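PDB 3BS0: TodX from Pseudomonas putida, which carries toluene across the outer membrane of its bacterium, as a beta-barrel transport protein of the OmpP1/FadL family. Local coordinates for residues T160-E165 / F202-N207; G212-V217 / G246-K251; D269-N274 / N312-S317. All blocks are in the same frame, centred on the assembly; numbering follows the deposited sequence.

Interaction 1 (T160-E165 / F202-N207). With C8E ((hydroxyethyloxy)tri(ethyloxy)octane), chain D.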
loop_
_atom_site.group_PDB
_atom_site.type_symbol
_atom_site.label_atom_id
_atom_site.label_comp_id
_atom_site.label_asym_id
_atom_site.label_seq_id
_atom_site.Cartn_x
_atom_site.Cartn_y
_atom_site.Cartn_z
ATOM N N THR A 160 9.218 -4.645 4.719
ATOM C CA THR A 160 8.724 -4.692 3.352
ATOM C C THR A 160 9.353 -5.821 2.597
ATOM O O THR A 160 10.539 -6.080 2.727
ATOM C CB THR A 160 9.039 -3.405 2.573
ATOM O OG1 THR A 160 9.437 -2.368 3.477
ATOM C CG2 THR A 160 7.814 -2.949 1.815
ATOM N N SER A 161 8.546 -6.493 1.802
ATOM C CA SER A 161 9.013 -7.593 0.987
ATOM C C SER A 161 8.541 -7.294 -0.450
ATOM O O SER A 161 7.449 -6.739 -0.667
ATOM C CB SER A 161 8.409 -8.901 1.512
ATOM O OG SER A 161 8.859 -10.030 0.782
ATOM N N LEU A 162 9.374 -7.625 -1.427
ATOM C CA LEU A 162 9.021 -7.391 -2.819
ATOM C C LEU A 162 9.233 -8.597 -3.696
ATOM O O LEU A 162 10.353 -9.056 -3.848
ATOM C CB LEU A 162 9.821 -6.245 -3.442
ATOM C CG LEU A 162 9.574 -6.269 -4.961
ATOM C CD1 LEU A 162 8.089 -6.037 -5.194
ATOM C CD2 LEU A 162 10.405 -5.234 -5.733
ATOM N N ASN A 163 8.146 -9.104 -4.269
ATOM C CA ASN A 163 8.208 -10.215 -5.208
ATOM C C ASN A 163 7.989 -9.613 -6.591
ATOM O O ASN A 163 7.100 -8.784 -6.796
ATOM C CB ASN A 163 7.143 -11.267 -4.900
ATOM C CG ASN A 163 7.498 -12.095 -3.688
ATOM O OD1 ASN A 163 8.483 -12.824 -3.695
ATOM N ND2 ASN A 163 6.703 -11.979 -2.632
ATOM N N LEU A 164 8.825 -10.021 -7.535
ATOM C CA LEU A 164 8.755 -9.509 -8.882
ATOM C C LEU A 164 9.059 -10.598 -9.903
ATOM O O LEU A 164 9.902 -11.462 -9.690
ATOM C CB LEU A 164 9.777 -8.385 -9.041
ATOM C CG LEU A 164 9.453 -7.114 -9.814
ATOM C CD1 LEU A 164 10.760 -6.455 -10.227
ATOM C CD2 LEU A 164 8.624 -7.438 -11.024
ATOM N N GLU A 165 8.364 -10.523 -11.024
ATOM C CA GLU A 165 8.531 -11.427 -12.144
ATOM C C GLU A 165 8.258 -10.399 -13.257
ATOM O O GLU A 165 7.140 -9.891 -13.366
ATOM C CB GLU A 165 7.455 -12.521 -12.072
ATOM C CG GLU A 165 7.921 -13.967 -12.362
ATOM C CD GLU A 165 9.171 -14.407 -11.579
ATOM O OE1 GLU A 165 9.202 -14.264 -10.326
ATOM O OE2 GLU A 165 10.118 -14.917 -12.236
ATOM N N PHE A 202 13.424 -10.337 -15.322
ATOM C CA PHE A 202 13.826 -10.134 -13.960
ATOM C C PHE A 202 12.949 -10.953 -13.039
ATOM O O PHE A 202 11.741 -10.928 -13.153
ATOM C CB PHE A 202 13.744 -8.663 -13.606
ATOM C CG PHE A 202 15.044 -7.964 -13.747
ATOM C CD1 PHE A 202 15.299 -7.150 -14.838
ATOM C CD2 PHE A 202 16.036 -8.165 -12.813
ATOM C CE1 PHE A 202 16.531 -6.540 -14.999
ATOM C CE2 PHE A 202 17.272 -7.565 -12.961
ATOM C CZ PHE A 202 17.521 -6.750 -14.058
ATOM N N SER A 203 13.564 -11.696 -12.135
ATOM C CA SER A 203 12.803 -12.509 -11.214
ATOM C C SER A 203 13.251 -12.351 -9.763
ATOM O O SER A 203 14.439 -12.440 -9.434
ATOM C CB SER A 203 12.887 -13.973 -11.634
ATOM O OG SER A 203 12.310 -14.805 -10.648
ATOM N N LEU A 204 12.281 -12.077 -8.905
ATOM C CA LEU A 204 12.500 -11.921 -7.473
ATOM C C LEU A 204 11.428 -12.825 -6.882
ATOM O O LEU A 204 10.344 -12.384 -6.530
ATOM C CB LEU A 204 12.295 -10.467 -7.068
ATOM C CG LEU A 204 13.459 -9.532 -7.406
ATOM C CD1 LEU A 204 13.771 -9.495 -8.901
ATOM C CD2 LEU A 204 13.081 -8.151 -6.914
ATOM N N SER A 205 11.757 -14.105 -6.794
ATOM C CA SER A 205 10.836 -15.134 -6.340
ATOM C C SER A 205 11.047 -15.731 -4.967
ATOM O O SER A 205 10.211 -16.497 -4.506
ATOM C CB SER A 205 10.898 -16.300 -7.309
ATOM O OG SER A 205 12.061 -17.068 -7.021
ATOM N N ARG A 206 12.158 -15.418 -4.317
ATOM C CA ARG A 206 12.448 -16.026 -3.026
ATOM C C ARG A 206 11.660 -15.603 -1.828
ATOM O O ARG A 206 11.284 -14.440 -1.685
ATOM C CB ARG A 206 13.924 -15.863 -2.677
ATOM C CG ARG A 206 14.810 -16.893 -3.324
ATOM C CD ARG A 206 14.828 -16.697 -4.814
ATOM N NE ARG A 206 16.176 -16.845 -5.344
ATOM C CZ ARG A 206 16.563 -16.383 -6.529
ATOM N NH1 ARG A 206 15.695 -15.740 -7.303
ATOM N NH2 ARG A 206 17.815 -16.557 -6.937
ATOM N N ASN A 207 11.372 -16.553 -0.953
ATOM C CA ASN A 207 10.720 -16.087 0.229
ATOM C C ASN A 207 11.474 -16.277 1.512
ATOM O O ASN A 207 12.259 -17.215 1.742
ATOM C CB ASN A 207 9.300 -16.597 0.433
ATOM C CG ASN A 207 8.516 -15.689 1.401
ATOM O OD1 ASN A 207 9.084 -15.136 2.344
ATOM N ND2 ASN A 207 7.222 -15.528 1.163
HETATM C C1 C8E D . 6.915 1.683 -1.904
HETATM C C2 C8E D . 6.889 0.817 -3.084
HETATM C C3 C8E D . 8.172 0.550 -3.737
HETATM C C4 C8E D . 7.930 -0.586 -4.556
HETATM C C5 C8E D . 8.859 -0.632 -5.630
HETATM C C6 C8E D . 8.549 -1.783 -6.439
HETATM C C7 C8E D . 9.050 -1.169 -7.717
HETATM C C8 C8E D . 10.508 -1.063 -7.828
HETATM O O9 C8E D . 11.273 -1.415 -8.954
HETATM C C10 C8E D . 11.155 -2.846 -9.323
HETATM C C11 C8E D . 12.125 -2.983 -10.536
HETATM O O12 C8E D . 13.529 -3.517 -10.197
HETATM C C13 C8E D . 13.741 -4.734 -10.978
HETATM C C14 C8E D . 13.879 -4.664 -12.547
HETATM O O15 C8E D . 14.686 -3.725 -13.372
HETATM C C16 C8E D . 13.878 -2.503 -13.656
HETATM C C17 C8E D . 12.976 -2.589 -14.910
HETATM O O18 C8E D . 12.913 -1.683 -16.016
HETATM C C19 C8E D . 11.953 -0.612 -15.752
HETATM C C20 C8E D . 10.636 -0.273 -16.537
HETATM O O21 C8E D . 10.677 0.832 -17.435
#
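L164 and L204 form an antiparallel hydrogen-bonded pair in which each backbone serves the other: L164 N gives to L204 O at 3.0 Å, and L204 N gives to L164 O at 2.6 Å. The next pair, E165 with S203, is non-hydrogen-bonded. The short strand axes, 160-165 and 202-204, run 149° apart in direction, and the pairing ends after L204, where the second chain turns into a loop. In this FadL-family barrel, strand 199-204 fits between 151-169 and 244-257. The face carrying L162, L164 and L204 looks onto a bound detergent, C8E. L204 CB meets L164 CB at 3.8 Å, and L204 CD2 meets L162 CD2 at 4.1 Å, the two branched ends passing obliquely. L164 CD1 touches the detergent at C13 (3.5 Å), while C14 of the same molecule sits over one face of the F202 ring, displaced toward the rim. The chemistry changes on the face bearing E165 and S203. The glutamate chain bends at chi2 (50°), bringing CD back toward S203, whose OG donates to OE2 of E165 at 2.7 Å, on the syn side of the carboxylate. H201 NE2 also bonds OE2, so two partners grip that oxygen.

Interaction 2 (G212-V217 / G246-K251)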
loop_
_atom_site.group_PDB
_atom_site.type_symbol
_atom_site.label_atom_id
_atom_site.label_comp_id
_atom_site.label_asym_id
_atom_site.label_seq_id
_atom_site.Cartn_x
_atom_site.Cartn_y
_atom_site.Cartn_z
ATOM N N GLY A 212 16.648 -15.483 0.705
ATOM C CA GLY A 212 17.132 -14.376 -0.081
ATOM C C GLY A 212 15.880 -13.576 0.171
ATOM O O GLY A 212 15.532 -13.399 1.339
ATOM N N ALA A 213 15.170 -13.153 -0.868
ATOM C CA ALA A 213 13.927 -12.394 -0.678
ATOM C C ALA A 213 14.230 -10.927 -0.469
ATOM O O ALA A 213 14.763 -10.532 0.565
ATOM C CB ALA A 213 13.123 -12.941 0.503
ATOM N N VAL A 214 13.898 -10.134 -1.480
ATOM C CA VAL A 214 14.123 -8.705 -1.453
ATOM C C VAL A 214 13.247 -8.059 -0.376
ATOM O O VAL A 214 12.014 -8.075 -0.443
ATOM C CB VAL A 214 13.822 -8.133 -2.822
ATOM C CG1 VAL A 214 14.311 -6.706 -2.919
ATOM C CG2 VAL A 214 14.492 -8.995 -3.853
ATOM N N ASP A 215 13.887 -7.495 0.633
ATOM C CA ASP A 215 13.141 -6.911 1.720
ATOM C C ASP A 215 13.985 -5.867 2.389
ATOM O O ASP A 215 15.143 -5.690 2.060
ATOM C CB ASP A 215 12.773 -7.996 2.745
ATOM C CG ASP A 215 13.993 -8.806 3.203
ATOM O OD1 ASP A 215 15.122 -8.267 3.148
ATOM O OD2 ASP A 215 13.841 -9.971 3.625
ATOM N N ALA A 216 13.390 -5.183 3.345
ATOM C CA ALA A 216 14.090 -4.170 4.097
ATOM C C ALA A 216 13.342 -4.040 5.412
ATOM O O ALA A 216 12.166 -4.406 5.509
ATOM C CB ALA A 216 14.066 -2.868 3.352
ATOM N N VAL A 217 14.035 -3.562 6.436
ATOM C CA VAL A 217 13.399 -3.346 7.719
ATOM C C VAL A 217 13.760 -1.911 8.059
ATOM O O VAL A 217 14.834 -1.458 7.713
ATOM C CB VAL A 217 13.930 -4.293 8.800
ATOM C CG1 VAL A 217 12.950 -4.329 9.959
ATOM C CG2 VAL A 217 14.126 -5.683 8.236
ATOM N N GLY A 246 15.726 1.131 4.516
ATOM C CA GLY A 246 16.940 0.958 3.750
ATOM C C GLY A 246 16.601 0.490 2.347
ATOM O O GLY A 246 15.467 0.644 1.876
ATOM N N ASP A 247 17.593 -0.080 1.670
ATOM C CA ASP A 247 17.405 -0.597 0.327
ATOM C C ASP A 247 16.705 -1.942 0.435
ATOM O O ASP A 247 16.879 -2.653 1.423
ATOM C CB ASP A 247 18.762 -0.823 -0.358
ATOM C CG ASP A 247 19.614 0.433 -0.422
ATOM O OD1 ASP A 247 19.104 1.484 -0.879
ATOM O OD2 ASP A 247 20.799 0.367 -0.030
ATOM N N LEU A 248 15.896 -2.296 -0.555
ATOM C CA LEU A 248 15.289 -3.609 -0.525
ATOM C C LEU A 248 16.415 -4.438 -1.120
ATOM O O LEU A 248 16.978 -4.060 -2.149
ATOM C CB LEU A 248 14.077 -3.707 -1.447
ATOM C CG LEU A 248 12.733 -3.076 -1.113
ATOM C CD1 LEU A 248 11.680 -3.693 -2.051
ATOM C CD2 LEU A 248 12.368 -3.323 0.336
ATOM N N GLU A 249 16.766 -5.547 -0.478
ATOM C CA GLU A 249 17.834 -6.392 -0.997
ATOM C C GLU A 249 17.532 -7.880 -0.870
ATOM O O GLU A 249 16.933 -8.336 0.102
ATOM C CB GLU A 249 19.166 -6.075 -0.307
ATOM C CG GLU A 249 20.350 -6.459 -1.173
ATOM C CD GLU A 249 21.668 -5.939 -0.653
ATOM O OE1 GLU A 249 21.691 -4.793 -0.156
ATOM O OE2 GLU A 249 22.681 -6.671 -0.753
ATOM N N GLY A 250 17.946 -8.639 -1.871
ATOM C CA GLY A 250 17.699 -10.058 -1.842
ATOM C C GLY A 250 18.258 -10.714 -3.082
ATOM O O GLY A 250 19.075 -10.144 -3.800
ATOM N N LYS A 251 17.800 -11.926 -3.336
ATOM C CA LYS A 251 18.256 -12.672 -4.483
ATOM C C LYS A 251 17.330 -12.430 -5.669
ATOM O O LYS A 251 16.115 -12.267 -5.505
ATOM C CB LYS A 251 18.316 -14.168 -4.136
ATOM C CG LYS A 251 19.264 -14.504 -2.986
ATOM C CD LYS A 251 20.585 -13.740 -3.114
ATOM C CE LYS A 251 21.778 -14.534 -2.565
ATOM N NZ LYS A 251 23.083 -14.007 -3.112
HETATM O O HOH W 1 16.823 -9.758 2.069
#
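D215 and E249 make a single antiparallel hydrogen-bonded bridge, joining the start of strand 214-228 to strand 244-257 in the barrel wall. Two backbone bonds define it: D215 N to E249 O at 3.2 Å, and E249 N to D215 O at 3.0 Å. They differ in geometry, since D215 N stands well above the carbonyl plane of E249, 52° out of it, whereas E249 N is less tilted from the carbonyl plane of D215. The short axes of 214-217 and 248-251 run 144° apart in direction. The apolar part rests on L248. Its CB meets CG1 of V214 at 3.3 Å, the two side chains crossing at about a right angle; V214 CG1 is there because it lies anti to the backbone N (chi1 -168°). At the other end, CD2 of L248 reaches A216 CB at 3.5 Å. Beyond the bridge the contact passes to glycines: G250 CA packs against V214 N at 3.8 Å, and K251 CG lies on the bare CA of G212 at 3.6 Å. A water is modelled between D215 OD1 and E249 O, but its distances are too short for its position to be trusted. Both strands have a further neighbour: V214 and A216 bond through their backbones to L162 and T160 of strand 151-169, while G250 and L248 bond to I270 and V272 of strand 263-272, which leaves this pair in the middle of four strands.

Interaction 3 (D269-N274 / N312-S317); sequences DIRVKN and NVAFIS. With C8E ((hydroxyethyloxy)tri(ethyloxy)octane), chain D.
I270 and F315 face each other as a non-hydrogen-bonded antiparallel pair, and the isoleucine can be followed outward. Its CB lies at the edge of the F315 ring, near the ring plane. CG1, anti to the backbone N (chi1 -163°), passes the carbonyl of A314 with 3.7 Å to its O, and stands 4.2 Å from F315 CB. CD1 ends 3.9 Å from CG1 of V313, the two side chains lying side by side and pointing the same way, and comes within 4.2 Å of C13 of the bound detergent C8E. V313 continues this surface, its CG2 touching the detergent ether oxygen O12. The frame is regular: the flanking pairs, D269 with I316 and R271 with A314, each exchange two backbone hydrogen bonds, such as A314 N to R271 O at 2.8 Å, and the strand segments run 168° apart. Opposite, the R271 guanidinium lays one face over A314 CB, and NE makes a long salt bridge to D269 OD2 (3.9 Å). This part of the wall thus separates two chemistries: one face mixes the charges of D269 and R271 with A314 and I316, while the other, apolar, meets the detergent through I270 and V313, consistent with a path for apolar molecules such as toluene.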
loop_
_atom_site.group_PDB
_atom_site.type_symbol
_atom_site.label_atom_id
_atom_site.label_comp_id
_atom_site.label_asym_id
_atom_site.label_seq_id
_atom_site.Cartn_x
_atom_site.Cartn_y
_atom_site.Cartn_z
ATOM N N ASP A 269 22.777 -10.591 -6.643
ATOM C CA ASP A 269 22.150 -9.725 -5.670
ATOM C C ASP A 269 21.424 -8.590 -6.398
ATOM O O ASP A 269 21.813 -8.199 -7.502
ATOM C CB ASP A 269 23.217 -9.135 -4.745
ATOM C CG ASP A 269 22.629 -8.206 -3.708
ATOM O OD1 ASP A 269 22.028 -8.711 -2.730
ATOM O OD2 ASP A 269 22.752 -6.971 -3.878
ATOM N N ILE A 270 20.361 -8.080 -5.785
ATOM C CA ILE A 270 19.616 -6.981 -6.368
ATOM C C ILE A 270 19.207 -6.067 -5.254
ATOM O O ILE A 270 18.836 -6.516 -4.167
ATOM C CB ILE A 270 18.351 -7.444 -7.134
ATOM C CG1 ILE A 270 17.876 -6.326 -8.062
ATOM C CG2 ILE A 270 17.228 -7.804 -6.171
ATOM C CD1 ILE A 270 16.832 -6.771 -9.084
ATOM N N ARG A 271 19.313 -4.775 -5.521
ATOM C CA ARG A 271 18.953 -3.755 -4.568
ATOM C C ARG A 271 18.076 -2.758 -5.275
ATOM O O ARG A 271 18.395 -2.295 -6.370
ATOM C CB ARG A 271 20.189 -3.017 -4.041
ATOM C CG ARG A 271 21.104 -3.829 -3.171
ATOM C CD ARG A 271 22.326 -3.017 -2.811
ATOM N NE ARG A 271 23.400 -3.149 -3.798
ATOM C CZ ARG A 271 24.340 -2.229 -3.998
ATOM N NH1 ARG A 271 24.341 -1.106 -3.286
ATOM N NH2 ARG A 271 25.281 -2.434 -4.906
ATOM N N VAL A 272 16.959 -2.448 -4.640
ATOM C CA VAL A 272 16.032 -1.472 -5.152
ATOM C C VAL A 272 16.307 -0.313 -4.214
ATOM O O VAL A 272 15.802 -0.264 -3.101
ATOM C CB VAL A 272 14.588 -1.980 -5.032
ATOM C CG1 VAL A 272 13.619 -0.929 -5.515
ATOM C CG2 VAL A 272 14.421 -3.235 -5.871
ATOM N N LYS A 273 17.149 0.608 -4.667
ATOM C CA LYS A 273 17.545 1.764 -3.864
ATOM C C LYS A 273 16.524 2.887 -3.740
ATOM O O LYS A 273 15.437 2.846 -4.309
ATOM C CB LYS A 273 18.851 2.356 -4.400
ATOM C CG LYS A 273 20.073 1.491 -4.196
ATOM C CD LYS A 273 21.265 2.130 -4.869
ATOM C CE LYS A 273 22.582 1.644 -4.297
ATOM N NZ LYS A 273 23.725 2.386 -4.906
ATOM N N ASN A 274 16.922 3.891 -2.972
ATOM C CA ASN A 274 16.157 5.101 -2.687
ATOM C C ASN A 274 14.662 5.242 -2.979
ATOM O O ASN A 274 14.239 5.603 -4.083
ATOM C CB ASN A 274 16.883 6.292 -3.298
ATOM C CG ASN A 274 18.340 6.331 -2.906
ATOM O OD1 ASN A 274 18.675 6.503 -1.731
ATOM N ND2 ASN A 274 19.220 6.158 -3.887
ATOM N N ASN A 312 16.881 3.432 -8.006
ATOM C CA ASN A 312 17.590 2.593 -8.951
ATOM C C ASN A 312 17.174 1.144 -8.802
ATOM O O ASN A 312 16.122 0.831 -8.277
ATOM C CB ASN A 312 19.097 2.709 -8.723
ATOM C CG ASN A 312 19.611 4.111 -8.948
ATOM O OD1 ASN A 312 19.113 5.073 -8.357
ATOM N ND2 ASN A 312 20.618 4.238 -9.803
ATOM N N VAL A 313 18.034 0.274 -9.288
ATOM C CA VAL A 313 17.852 -1.153 -9.250
ATOM C C VAL A 313 19.237 -1.611 -9.619
ATOM O O VAL A 313 19.633 -1.491 -10.769
ATOM C CB VAL A 313 16.906 -1.635 -10.343
ATOM C CG1 VAL A 313 16.922 -3.150 -10.412
ATOM C CG2 VAL A 313 15.530 -1.115 -10.095
ATOM N N ALA A 314 19.986 -2.099 -8.643
ATOM C CA ALA A 314 21.340 -2.562 -8.912
ATOM C C ALA A 314 21.390 -4.078 -8.772
ATOM O O ALA A 314 21.158 -4.613 -7.691
ATOM C CB ALA A 314 22.313 -1.908 -7.939
ATOM N N PHE A 315 21.648 -4.767 -9.879
ATOM C CA PHE A 315 21.759 -6.216 -9.862
ATOM C C PHE A 315 23.224 -6.547 -10.120
ATOM O O PHE A 315 23.860 -5.990 -11.025
ATOM C CB PHE A 315 20.897 -6.855 -10.940
ATOM C CG PHE A 315 21.203 -8.318 -11.170
ATOM C CD1 PHE A 315 20.614 -9.301 -10.381
ATOM C CD2 PHE A 315 22.081 -8.700 -12.173
ATOM C CE1 PHE A 315 20.895 -10.640 -10.600
ATOM C CE2 PHE A 315 22.374 -10.034 -12.400
ATOM C CZ PHE A 315 21.780 -11.011 -11.613
ATOM N N ILE A 316 23.761 -7.469 -9.341
ATOM C CA ILE A 316 25.155 -7.790 -9.499
ATOM C C ILE A 316 25.451 -9.265 -9.303
ATOM O O ILE A 316 24.959 -9.894 -8.384
ATOM C CB ILE A 316 25.967 -6.911 -8.527
ATOM C CG1 ILE A 316 27.443 -6.927 -8.897
ATOM C CG2 ILE A 316 25.736 -7.360 -7.090
ATOM C CD1 ILE A 316 28.179 -5.818 -8.187
ATOM N N SER A 317 26.249 -9.807 -10.211
ATOM C CA SER A 317 26.638 -11.204 -10.174
ATOM C C SER A 317 28.152 -11.348 -10.370
ATOM O O SER A 317 28.875 -10.356 -10.541
ATOM C CB SER A 317 25.909 -11.971 -11.273
ATOM O OG SER A 317 26.250 -11.455 -12.549
HETATM C C1 C8E D . 6.915 1.683 -1.904
HETATM C C2 C8E D . 6.889 0.817 -3.084
HETATM C C3 C8E D . 8.172 0.550 -3.737
HETATM C C4 C8E D . 7.930 -0.586 -4.556
HETATM C C5 C8E D . 8.859 -0.632 -5.630
HETATM C C6 C8E D . 8.549 -1.783 -6.439
HETATM C C7 C8E D . 9.050 -1.169 -7.717
HETATM C C8 C8E D . 10.508 -1.063 -7.828
HETATM O O9 C8E D . 11.273 -1.415 -8.954
HETATM C C10 C8E D . 11.155 -2.846 -9.323
HETATM C C11 C8E D . 12.125 -2.983 -10.536
HETATM O O12 C8E D . 13.529 -3.517 -10.197
HETATM C C13 C8E D . 13.741 -4.734 -10.978
HETATM C C14 C8E D . 13.879 -4.664 -12.547
HETATM O O15 C8E D . 14.686 -3.725 -13.372
HETATM C C16 C8E D . 13.878 -2.503 -13.656
HETATM C C17 C8E D . 12.976 -2.589 -14.910
HETATM O O18 C8E D . 12.913 -1.683 -16.016
HETATM C C19 C8E D . 11.953 -0.612 -15.752
HETATM C C20 C8E D . 10.636 -0.273 -16.537
HETATM O O21 C8E D . 10.677 0.832 -17.435
#

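All three contacts are antiparallel strand pairings in one region of the barrel wall. Strand 151-169 of interaction 1 lies beside 214-228 of interaction 2, whose 244-257 neighbours 263-272 of interaction 3. Pairing is regular in 269-274 / 312-317, shorter in 160-165 / 202-207 and reduced to one bridge in 212-217 / 246-251. The same C8E molecule touches interactions 1 and 3, whose apolar faces meet at F202 CE2 and I270 CD1. L162, L164, F202, L204, I270, V313 and F315 are buried, whereas D215, E249, D269, R271 and I316 are at least partly exposed. Interaction 2 packs V214 and A216 on L248, and bears D215 and E249 on its other side.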